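Local coordinates for protein GTPase subunit of restriction endonuclease (Thermococcus gammatolerans, PDB 6P0F) that probably recognises modified DNA through its N-terminal YTH-type domain, serving as the GTPase subunit of an McrBC-like restriction system, at residues Q4-I8 against I60-D66; F73-K77 against D150-I154. All blocks are in the same frame, centred on the assembly; numbering follows the deposited sequence.

Interaction 1 (Q4-I8 against I60-D66); sequences QLFII and IYEKKID
Phe-6, on strand 5-11 of the mixed sheet, and Gln-4, just before it, meet the hairpin 60-63 and its outgoing strand in a partly buried contact, apolar at the phenylalanine and hydrogen-bonded at the partly exposed Gln-4. The Phe-6 ring is wrapped on several sides. Ile-65 lays CG1 over one face, toward the rim, in a CH-pi contact with CG1 4.2 Å from the ring centroid. Lys-63 CB comes to the edge, 4.0 Å from Phe-6 CE1, and the lysine bends at chi2, which keeps CD beside Gln-4 OE1 before its amino end leads off. Ile-60 CD1 reaches Phe-6 CD1 at 3.7 Å, and that same methyl brushes Ile-8 CG1. What brings these groups together is a two-residue beta-hairpin whose type I' turn runs from Ile-60 to Lys-63. Tyr-61 and Glu-62 take left-handed backbone angles there; Ile-60 N bonds Lys-63 O at 2.9 Å and Lys-63 N bonds Ile-60 O. Beyond the ring, Gln-4 runs extended past CG (chi2 171°) and donates NE2 to Lys-64 O at 2.8 Å, N-H...O 151°. The acceptor lies in the amide plane. Gln-4 NE2 also bonds Asp-69 OD2, which in turn takes Asp-66 N, so two acceptors fix the amide's rotation. Shortened to an alanine here, Gln-4 would lose its amide, which is likely to leave Lys-64 O without its mate and Asp-69 OD2 with one bond fewer.

Interaction 2 (F73-K77 against D150-I154); sequences FYVGK and DYFPI
Tyr-151 opens the contact through its backbone: its carbonyl O lies at the edge of the Tyr-74 ring and in its plane, 3.4 Å from Tyr-74 CE2. Asn-142, on helix 138-145, ties both together, ND2 bonding Tyr-151 O and OD1 the Tyr-74 hydroxyl, so that the buried phenol end of Tyr-74 is satisfied from the helix. A MES molecule, probably from the crystallisation liquor, lies about 3 Å from the Tyr-151 side chain.

Phe-152 supplies most of this segment's share. With CG anti to the backbone N (chi1 -168°), its ring is carried along the strand from Tyr-74 to Gly-76, and the two aromatic side chains run antiparallel alongside one another, and the rings do not stack. Phe-152 CE1 is 3.6 Å from Tyr-74 CB and 3.4 Å from Tyr-74 O, the oxygen lying at the ring edge. Further on, Phe-152 CZ approaches Gly-76 O at 3.5 Å. Gly-76 is almost fully extended, and a beta carbon there would point toward the phenylalanine. Strand 70-76 is an inner strand of the mixed sheet of this YTH-type domain, parallel to 5-11 and antiparallel to 91-102. The loop before strand 155-158 thus covers its end, while Ile-138 from helix 138-145 touches both Tyr-74 and Phe-152.

Pro-153 follows, with CD seated over the centre of the Tyr-151 ring, 3.6 Å above its plane. The same CD is 4.5 Å from Tyr-74 CD2, a looser apolar approach. Arg-78, at the start of strand 78-80, bonds Phe-152 O through NH1 and Pro-153 O, weakly, through NH2.

Overall arrangement
Both contacts are built on adjoining strands of one sheet: 5-11 carries interaction 1 and its parallel neighbour 70-76 carries interaction 2. They join directly, through a probable hydrogen bond between Ile-8 O and Tyr-74 N (2.9 Å) and through the Ile-7 side chain, which packs on Pro-153 and Tyr-74. Interaction 1 has a buried aliphatic and aromatic centre but exposed lysines at its border, and a side-chain amide fastens a hairpin there. Interaction 2 is more buried and aromatic, meeting backbone carbonyls at ring edges. Polar side-chain partners for it come from Asn-142 and Arg-78, outside the two segments. Along the chain, 60-66 leads almost straight into strand 70-76.

Interaction 1 (Q4-I8 against I60-D66)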
# COMPACT_ATOMS: atom_id res chain seq x y z
N GLN A 4 -6.79 0.90 -11.47
CA GLN A 4 -7.58 0.51 -10.32
C GLN A 4 -7.11 1.28 -9.09
O GLN A 4 -5.98 1.74 -9.00
CB GLN A 4 -7.49 -0.99 -10.10
CG GLN A 4 -8.01 -1.78 -11.30
CD GLN A 4 -7.74 -3.25 -11.22
OE1 GLN A 4 -8.65 -4.07 -11.41
NE2 GLN A 4 -6.49 -3.62 -10.94
N LEU A 5 -8.02 1.41 -8.13
CA LEU A 5 -7.75 2.04 -6.85
C LEU A 5 -8.05 1.03 -5.76
O LEU A 5 -9.15 0.46 -5.72
CB LEU A 5 -8.57 3.31 -6.65
CG LEU A 5 -8.54 3.99 -5.28
CD1 LEU A 5 -7.08 4.40 -4.98
CD2 LEU A 5 -9.50 5.18 -5.23
N PHE A 6 -7.07 0.78 -4.89
CA PHE A 6 -7.21 -0.14 -3.77
C PHE A 6 -7.02 0.61 -2.46
O PHE A 6 -6.35 1.64 -2.42
CB PHE A 6 -6.18 -1.27 -3.86
CG PHE A 6 -6.31 -2.08 -5.09
CD1 PHE A 6 -7.24 -3.10 -5.17
CD2 PHE A 6 -5.52 -1.81 -6.20
CE1 PHE A 6 -7.38 -3.85 -6.32
CE2 PHE A 6 -5.65 -2.58 -7.35
CZ PHE A 6 -6.61 -3.59 -7.41
N ILE A 7 -7.65 0.09 -1.40
CA ILE A 7 -7.45 0.57 -0.03
C ILE A 7 -6.81 -0.56 0.78
O ILE A 7 -7.31 -1.69 0.79
CB ILE A 7 -8.76 1.01 0.64
CG1 ILE A 7 -9.34 2.22 -0.07
CG2 ILE A 7 -8.53 1.30 2.13
CD1 ILE A 7 -10.82 2.41 0.26
N ILE A 8 -5.70 -0.26 1.44
CA ILE A 8 -5.05 -1.22 2.32
C ILE A 8 -5.01 -0.62 3.71
O ILE A 8 -4.47 0.46 3.93
CB ILE A 8 -3.67 -1.60 1.81
CG1 ILE A 8 -3.80 -2.34 0.49
CG2 ILE A 8 -2.93 -2.47 2.85
CD1 ILE A 8 -2.44 -2.60 -0.19
N ILE A 60 -6.84 -8.41 -4.90
CA ILE A 60 -7.73 -7.84 -3.88
C ILE A 60 -9.15 -7.87 -4.45
O ILE A 60 -9.38 -7.38 -5.55
CB ILE A 60 -7.33 -6.41 -3.48
CG1 ILE A 60 -5.96 -6.41 -2.80
CG2 ILE A 60 -8.45 -5.81 -2.60
CD1 ILE A 60 -5.38 -5.03 -2.63
N TYR A 61 -10.08 -8.43 -3.70
CA TYR A 61 -11.44 -8.55 -4.18
C TYR A 61 -11.44 -9.11 -5.58
O TYR A 61 -12.24 -8.73 -6.42
CB TYR A 61 -12.22 -7.25 -4.04
CG TYR A 61 -12.98 -7.23 -2.74
CD1 TYR A 61 -12.30 -7.16 -1.53
CD2 TYR A 61 -14.36 -7.32 -2.71
CE1 TYR A 61 -12.97 -7.15 -0.33
CE2 TYR A 61 -15.04 -7.32 -1.51
CZ TYR A 61 -14.34 -7.23 -0.32
OH TYR A 61 -15.01 -7.22 0.88
N GLU A 62 -10.47 -9.99 -5.81
CA GLU A 62 -10.35 -10.76 -7.05
C GLU A 62 -9.83 -9.91 -8.21
O GLU A 62 -9.85 -10.38 -9.36
CB GLU A 62 -11.65 -11.40 -7.55
CG GLU A 62 -11.38 -12.76 -7.94
CD GLU A 62 -10.99 -13.58 -6.69
OE1 GLU A 62 -11.67 -13.37 -5.66
OE2 GLU A 62 -9.97 -14.33 -6.77
N LYS A 63 -9.39 -8.69 -7.96
CA LYS A 63 -8.79 -7.84 -8.98
C LYS A 63 -7.28 -7.99 -8.84
O LYS A 63 -6.76 -7.97 -7.73
CB LYS A 63 -9.26 -6.40 -8.81
CG LYS A 63 -10.79 -6.28 -8.94
CD LYS A 63 -11.21 -6.56 -10.39
CE LYS A 63 -12.65 -6.19 -10.66
NZ LYS A 63 -12.95 -6.25 -12.12
N LYS A 64 -6.60 -8.24 -9.95
CA LYS A 64 -5.15 -8.34 -9.94
C LYS A 64 -4.57 -6.94 -9.80
O LYS A 64 -5.05 -5.99 -10.42
CB LYS A 64 -4.68 -9.01 -11.24
CG LYS A 64 -3.19 -9.17 -11.38
CD LYS A 64 -2.87 -9.92 -12.67
CE LYS A 64 -1.39 -9.79 -13.05
NZ LYS A 64 -1.06 -10.53 -14.30
N ILE A 65 -3.57 -6.80 -8.94
CA ILE A 65 -2.92 -5.52 -8.72
C ILE A 65 -1.87 -5.34 -9.81
O ILE A 65 -0.99 -6.21 -9.97
CB ILE A 65 -2.28 -5.45 -7.33
CG1 ILE A 65 -3.36 -5.63 -6.26
CG2 ILE A 65 -1.54 -4.13 -7.13
CD1 ILE A 65 -2.78 -5.73 -4.87
N ASP A 66 -1.94 -4.23 -10.53
CA ASP A 66 -1.09 -3.97 -11.67
C ASP A 66 -0.25 -2.72 -11.46
O ASP A 66 -0.66 -1.79 -10.76
CB ASP A 66 -1.94 -3.74 -12.95
CG ASP A 66 -2.79 -4.95 -13.32
OD1 ASP A 66 -2.29 -6.09 -13.23
OD2 ASP A 66 -3.97 -4.76 -13.70

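Interaction 2 (F73-K77 against D150-I154)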
# COMPACT_ATOMS: atom_id res chain seq x y z
N PHE A 73 -3.31 3.84 1.50
CA PHE A 73 -3.00 3.17 2.76
C PHE A 73 -3.73 3.93 3.86
O PHE A 73 -3.43 5.10 4.13
CB PHE A 73 -1.50 3.16 3.03
CG PHE A 73 -0.72 2.25 2.15
CD1 PHE A 73 -0.66 0.89 2.37
CD2 PHE A 73 0.01 2.79 1.11
CE1 PHE A 73 0.11 0.08 1.55
CE2 PHE A 73 0.80 1.98 0.28
CZ PHE A 73 0.84 0.64 0.51
N TYR A 74 -4.72 3.29 4.48
CA TYR A 74 -5.38 3.82 5.66
C TYR A 74 -4.59 3.36 6.88
O TYR A 74 -4.29 2.18 6.98
CB TYR A 74 -6.80 3.27 5.74
CG TYR A 74 -7.85 3.86 4.84
CD1 TYR A 74 -7.53 4.68 3.77
CD2 TYR A 74 -9.19 3.59 5.08
CE1 TYR A 74 -8.52 5.21 2.95
CE2 TYR A 74 -10.19 4.12 4.28
CZ TYR A 74 -9.85 4.91 3.21
OH TYR A 74 -10.85 5.45 2.42
N VAL A 75 -4.28 4.27 7.80
CA VAL A 75 -3.47 3.94 8.98
C VAL A 75 -4.25 4.34 10.22
O VAL A 75 -4.59 5.52 10.39
CB VAL A 75 -2.11 4.63 8.93
CG1 VAL A 75 -1.28 4.24 10.17
CG2 VAL A 75 -1.37 4.28 7.63
N GLY A 76 -4.50 3.39 11.11
CA GLY A 76 -5.28 3.68 12.30
C GLY A 76 -5.44 2.43 13.14
O GLY A 76 -4.97 1.36 12.78
N LYS A 77 -6.18 2.59 14.24
CA LYS A 77 -6.39 1.52 15.22
C LYS A 77 -7.58 0.67 14.78
O LYS A 77 -8.73 1.13 14.77
CB LYS A 77 -6.60 2.15 16.60
CG LYS A 77 -7.11 1.23 17.67
CD LYS A 77 -6.08 0.19 18.04
CE LYS A 77 -6.56 -0.55 19.30
NZ LYS A 77 -5.77 -0.17 20.52
N ASP A 150 -15.88 5.31 9.26
CA ASP A 150 -14.93 4.45 9.94
C ASP A 150 -14.55 3.21 9.13
O ASP A 150 -13.90 2.30 9.67
CB ASP A 150 -15.48 4.04 11.32
CG ASP A 150 -16.81 3.32 11.24
OD1 ASP A 150 -17.40 3.18 10.15
OD2 ASP A 150 -17.31 2.89 12.31
N TYR A 151 -14.92 3.16 7.85
CA TYR A 151 -14.56 2.05 6.99
C TYR A 151 -13.05 1.86 6.93
O TYR A 151 -12.29 2.80 6.65
CB TYR A 151 -15.13 2.29 5.59
CG TYR A 151 -14.82 1.22 4.57
CD1 TYR A 151 -15.14 -0.10 4.79
CD2 TYR A 151 -14.22 1.56 3.37
CE1 TYR A 151 -14.86 -1.06 3.85
CE2 TYR A 151 -13.96 0.62 2.41
CZ TYR A 151 -14.25 -0.69 2.65
OH TYR A 151 -13.96 -1.62 1.67
N PHE A 152 -12.61 0.63 7.16
CA PHE A 152 -11.19 0.33 7.38
C PHE A 152 -10.95 -1.11 6.95
O PHE A 152 -10.74 -2.01 7.78
CB PHE A 152 -10.82 0.57 8.85
CG PHE A 152 -9.34 0.57 9.16
CD1 PHE A 152 -8.44 1.25 8.40
CD2 PHE A 152 -8.86 -0.09 10.28
CE1 PHE A 152 -7.09 1.25 8.72
CE2 PHE A 152 -7.52 -0.09 10.60
CZ PHE A 152 -6.62 0.58 9.80
N PRO A 153 -10.97 -1.38 5.64
CA PRO A 153 -10.80 -2.75 5.17
C PRO A 153 -9.36 -3.20 5.30
O PRO A 153 -8.42 -2.40 5.20
CB PRO A 153 -11.23 -2.68 3.70
CG PRO A 153 -10.84 -1.29 3.28
CD PRO A 153 -11.08 -0.41 4.52
N ILE A 154 -9.18 -4.51 5.50
CA ILE A 154 -7.82 -5.04 5.38
C ILE A 154 -7.30 -4.84 3.97
O ILE A 154 -6.16 -4.40 3.76
CB ILE A 154 -7.79 -6.52 5.81
CG1 ILE A 154 -7.89 -6.59 7.34
CG2 ILE A 154 -6.50 -7.15 5.37
CD1 ILE A 154 -8.06 -7.98 7.86